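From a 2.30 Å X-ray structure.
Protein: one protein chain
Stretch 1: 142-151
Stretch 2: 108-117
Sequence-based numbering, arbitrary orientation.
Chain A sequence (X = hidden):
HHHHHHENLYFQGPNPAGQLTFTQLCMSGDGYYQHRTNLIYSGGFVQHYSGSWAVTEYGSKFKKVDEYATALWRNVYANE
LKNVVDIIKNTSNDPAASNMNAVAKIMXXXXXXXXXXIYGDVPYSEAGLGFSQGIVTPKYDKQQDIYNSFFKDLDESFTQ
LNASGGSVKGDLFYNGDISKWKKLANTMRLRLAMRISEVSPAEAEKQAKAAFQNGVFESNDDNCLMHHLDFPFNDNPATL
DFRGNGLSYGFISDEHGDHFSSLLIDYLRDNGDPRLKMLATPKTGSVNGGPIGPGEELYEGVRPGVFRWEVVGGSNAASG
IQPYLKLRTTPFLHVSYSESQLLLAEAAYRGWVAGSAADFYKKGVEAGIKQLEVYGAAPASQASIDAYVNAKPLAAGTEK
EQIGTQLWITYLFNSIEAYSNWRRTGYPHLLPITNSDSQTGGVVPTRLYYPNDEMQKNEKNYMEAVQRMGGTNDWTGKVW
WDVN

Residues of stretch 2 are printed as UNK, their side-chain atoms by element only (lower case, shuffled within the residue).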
# COMPACT_ATOMS: atom_id res chain seq x y z
N LYS A 142 15.42 7.99 -14.03
CA LYS A 142 15.21 8.87 -12.89
C LYS A 142 13.74 8.82 -12.47
O LYS A 142 12.83 8.89 -13.31
CB LYS A 142 15.62 10.30 -13.24
CG LYS A 142 17.10 10.49 -13.45
CD LYS A 142 17.40 11.84 -14.07
CE LYS A 142 16.92 13.00 -13.19
NZ LYS A 142 17.70 14.27 -13.41
N GLN A 143 13.51 8.71 -11.16
CA GLN A 143 12.15 8.57 -10.63
C GLN A 143 11.24 9.70 -11.10
O GLN A 143 10.08 9.45 -11.45
CB GLN A 143 12.16 8.51 -9.09
CG GLN A 143 10.76 8.26 -8.49
CD GLN A 143 10.76 8.16 -6.96
OE1 GLN A 143 11.05 9.13 -6.25
NE2 GLN A 143 10.41 6.97 -6.45
N GLN A 144 11.76 10.91 -11.20
CA GLN A 144 10.97 12.04 -11.70
C GLN A 144 10.39 11.75 -13.10
O GLN A 144 9.21 11.99 -13.37
CB GLN A 144 11.80 13.32 -11.72
CG GLN A 144 11.09 14.51 -12.38
CD GLN A 144 11.86 15.81 -12.23
OE1 GLN A 144 13.08 15.83 -12.27
NE2 GLN A 144 11.13 16.91 -12.07
N ASP A 145 11.23 11.21 -13.98
CA ASP A 145 10.79 10.87 -15.33
C ASP A 145 9.81 9.69 -15.29
O ASP A 145 8.86 9.65 -16.08
CB ASP A 145 12.00 10.55 -16.25
CG ASP A 145 12.96 11.73 -16.38
OD1 ASP A 145 12.47 12.87 -16.36
OD2 ASP A 145 14.18 11.54 -16.49
N ILE A 146 10.03 8.75 -14.38
CA ILE A 146 9.14 7.60 -14.27
C ILE A 146 7.76 8.12 -13.94
O ILE A 146 6.77 7.70 -14.52
CB ILE A 146 9.59 6.57 -13.19
CG1 ILE A 146 10.96 5.94 -13.53
CG2 ILE A 146 8.56 5.47 -13.02
CD1 ILE A 146 11.41 4.84 -12.56
N TYR A 147 7.71 9.06 -13.02
CA TYR A 147 6.45 9.65 -12.61
C TYR A 147 5.75 10.50 -13.70
O TYR A 147 4.52 10.45 -13.82
CB TYR A 147 6.67 10.49 -11.35
CG TYR A 147 6.30 9.74 -10.10
CD1 TYR A 147 7.10 8.70 -9.61
CD2 TYR A 147 5.12 10.04 -9.43
CE1 TYR A 147 6.75 8.01 -8.45
CE2 TYR A 147 4.76 9.35 -8.29
CZ TYR A 147 5.57 8.34 -7.80
OH TYR A 147 5.15 7.69 -6.68
N ASN A 148 6.52 11.29 -14.47
CA ASN A 148 5.94 12.01 -15.61
C ASN A 148 5.35 11.01 -16.62
O ASN A 148 4.29 11.23 -17.20
CB ASN A 148 6.96 12.90 -16.32
CG ASN A 148 7.29 14.16 -15.53
OD1 ASN A 148 6.46 14.64 -14.75
ND2 ASN A 148 8.49 14.69 -15.72
N SER A 149 6.06 9.91 -16.82
CA SER A 149 5.59 8.86 -17.72
C SER A 149 4.30 8.19 -17.16
O SER A 149 3.34 7.92 -17.92
CB SER A 149 6.72 7.86 -17.97
OG SER A 149 6.26 6.68 -18.59
N PHE A 150 4.23 8.00 -15.84
CA PHE A 150 2.99 7.53 -15.19
C PHE A 150 1.81 8.46 -15.50
O PHE A 150 0.73 8.00 -15.90
CB PHE A 150 3.15 7.46 -13.66
CG PHE A 150 4.01 6.33 -13.15
CD1 PHE A 150 4.32 5.25 -13.95
CD2 PHE A 150 4.50 6.36 -11.85
CE1 PHE A 150 5.10 4.22 -13.48
CE2 PHE A 150 5.30 5.33 -11.37
CZ PHE A 150 5.59 4.26 -12.17
N PHE A 151 2.01 9.75 -15.27
CA PHE A 151 0.94 10.71 -15.48
C PHE A 151 0.50 10.67 -16.94
O PHE A 151 -0.70 10.66 -17.23
CB PHE A 151 1.36 12.13 -15.08
CG PHE A 151 1.54 12.32 -13.60
CD1 PHE A 151 0.53 11.95 -12.71
CD2 PHE A 151 2.73 12.84 -13.09
CE1 PHE A 151 0.71 12.12 -11.32
CE2 PHE A 151 2.91 13.01 -11.73
CZ PHE A 151 1.89 12.64 -10.83
N UNK A 108 0.31 -1.39 -16.05
CA UNK A 108 1.76 -1.27 -16.03
C UNK A 108 2.17 -0.22 -15.01
O UNK A 108 3.21 -0.36 -14.36
c UNK A 108 2.33 -0.95 -17.40
n UNK A 108 4.94 1.24 -19.28
c UNK A 108 4.62 -0.15 -19.70
c UNK A 108 3.81 -0.57 -17.36
c UNK A 108 4.58 -1.12 -18.54
N UNK A 109 1.31 0.78 -14.81
CA UNK A 109 1.64 1.81 -13.83
C UNK A 109 1.55 1.18 -12.42
O UNK A 109 2.47 1.32 -11.62
c UNK A 109 0.94 3.72 -15.33
c UNK A 109 1.02 4.05 -12.84
c UNK A 109 0.73 3.06 -13.96
N UNK A 110 0.48 0.45 -12.16
CA UNK A 110 0.29 -0.17 -10.85
C UNK A 110 1.43 -1.14 -10.51
O UNK A 110 1.95 -1.13 -9.39
c UNK A 110 -1.05 -0.90 -10.81
c UNK A 110 -4.04 -1.42 -9.30
c UNK A 110 -2.25 0.03 -10.85
s UNK A 110 -3.83 -0.85 -10.98
N UNK A 111 1.82 -1.95 -11.49
CA UNK A 111 2.97 -2.82 -11.32
C UNK A 111 4.24 -2.01 -10.96
O UNK A 111 4.91 -2.33 -9.99
c UNK A 111 2.12 -4.71 -12.91
c UNK A 111 3.25 -3.68 -12.62
c UNK A 111 4.63 -4.36 -12.59
N UNK A 112 4.52 -0.94 -11.70
CA UNK A 112 5.84 -0.28 -11.59
C UNK A 112 5.92 0.73 -10.43
O UNK A 112 7.00 0.98 -9.87
c UNK A 112 6.19 0.42 -12.90
N UNK A 113 4.77 1.32 -10.11
CA UNK A 113 4.65 2.30 -9.04
C UNK A 113 5.17 1.77 -7.68
O UNK A 113 5.88 2.49 -6.97
c UNK A 113 3.19 2.76 -8.92
c UNK A 113 2.91 3.61 -7.71
c UNK A 113 2.15 2.85 -6.63
o UNK A 113 1.05 2.33 -6.87
n UNK A 113 2.74 2.78 -5.41
N UNK A 114 4.78 0.56 -7.31
CA UNK A 114 5.31 -0.01 -6.08
C UNK A 114 6.85 -0.07 -6.19
O UNK A 114 7.58 0.39 -5.28
n UNK A 114 3.07 -3.26 -7.12
n UNK A 114 2.52 -5.43 -6.56
c UNK A 114 4.68 -1.39 -5.82
c UNK A 114 3.12 -4.57 -7.37
c UNK A 114 3.13 -1.35 -5.56
c UNK A 114 2.42 -2.64 -5.96
n UNK A 114 3.77 -5.01 -8.43
N UNK A 115 7.33 -0.54 -7.35
CA UNK A 115 8.75 -0.75 -7.58
C UNK A 115 9.59 0.51 -7.32
O UNK A 115 10.47 0.50 -6.46
c UNK A 115 8.97 -1.27 -9.01
c UNK A 115 10.37 -2.35 -10.76
c UNK A 115 10.65 -3.05 -8.41
c UNK A 115 10.34 -1.88 -9.33
N UNK A 116 9.28 1.59 -8.04
CA UNK A 116 10.07 2.82 -7.92
C UNK A 116 9.89 3.34 -6.49
O UNK A 116 10.87 3.73 -5.82
c UNK A 116 8.18 4.22 -9.03
o UNK A 116 10.49 5.06 -8.86
c UNK A 116 9.70 3.88 -9.01
N UNK A 117 8.67 3.23 -5.96
CA UNK A 117 8.41 3.80 -4.65
C UNK A 117 9.28 3.11 -3.58
O UNK A 117 9.66 3.72 -2.57
o UNK A 117 4.87 4.78 -4.75
c UNK A 117 6.94 3.69 -4.30
c UNK A 117 6.12 4.80 -4.92
o UNK A 117 6.73 5.70 -5.55

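Position 108 carries four carbons in a row ending in a nitrogen, with no branch. The chain does not reach stretch 1: Lys-108. Position 109 has one carbon bearing two more, a beta-branched apolar group pointing toward the partner helix, with one methyl over a face of the Phe-150 ring. This is Val-109; its CG1 lies 4.0 Å from the centroid of that ring, a CH-pi contact, and 3.7 Å from CD1 of Phe-150.

At 110, two carbons, a sulfur and a final carbon run unbranched, the CA-to-CB bond pointing away from the partner: Met-110. At 111, one carbon again carries two, but out of reach of stretch 1: Val-111. Position 112 has a single side-chain carbon, CB, directed toward the partner, 4.0 Å from CZ of Phe-150. It is Ala-112; CZ of Phe-150 also lies 3.9 Å from C of Ala-112.

Position 113 shows three carbons, the third carrying one oxygen and one nitrogen. Its CB lies 4.1 Å from CE2 of Phe-150, while the amide end leads away; the residue is Gln-113. Position 114 has three carbons, a nitrogen, then a carbon with two more nitrogens, the CA-to-CB bond pointing away: Arg-114, whose NH2 donates to O of Val-111 at 3.3 Å. Position 115, four carbons forked at the second, makes no contact with stretch 1: Leu-115.

At 116, one carbon carries an oxygen and a carbon and points toward stretch 1. The oxygen accepts a hydrogen bond from NE2 of Gln-143, and the methyl meets the edge of Phe-150. This is Thr-116, with OG1 3.1 Å from NE2 of Gln-143 and CG2 3.9 Å from CE2 of Phe-150. Position 117 has two carbons, the second carrying two oxygens, one of which accepts a hydrogen bond from the hydroxyl of Tyr-147. It is Asp-117, with OD1 2.8 Å from OH of Tyr-147; its OD2 accepts from NE2 of Gln-113 at 3.0 Å, so the carboxylate bonds to both Tyr-147 across the contact and Gln-113 one turn earlier.

The two helices run nearly antiparallel, at 158°, with axes 10.7 Å apart at closest approach. Reciprocal knobs organize the packing: Phe-150 sits among Val-109, Ala-112, Gln-113 and Thr-116, while Thr-116 sits among Gln-143, Ile-146, Tyr-147 and Phe-150. The design rule is a division along the helices: apolar packing around Phe-150 at one end, hydrogen bonds from Gln-143 and Tyr-147 at the other, with Thr-116 serving both.

Stretch 2 108-117: KVMVAQRLTD
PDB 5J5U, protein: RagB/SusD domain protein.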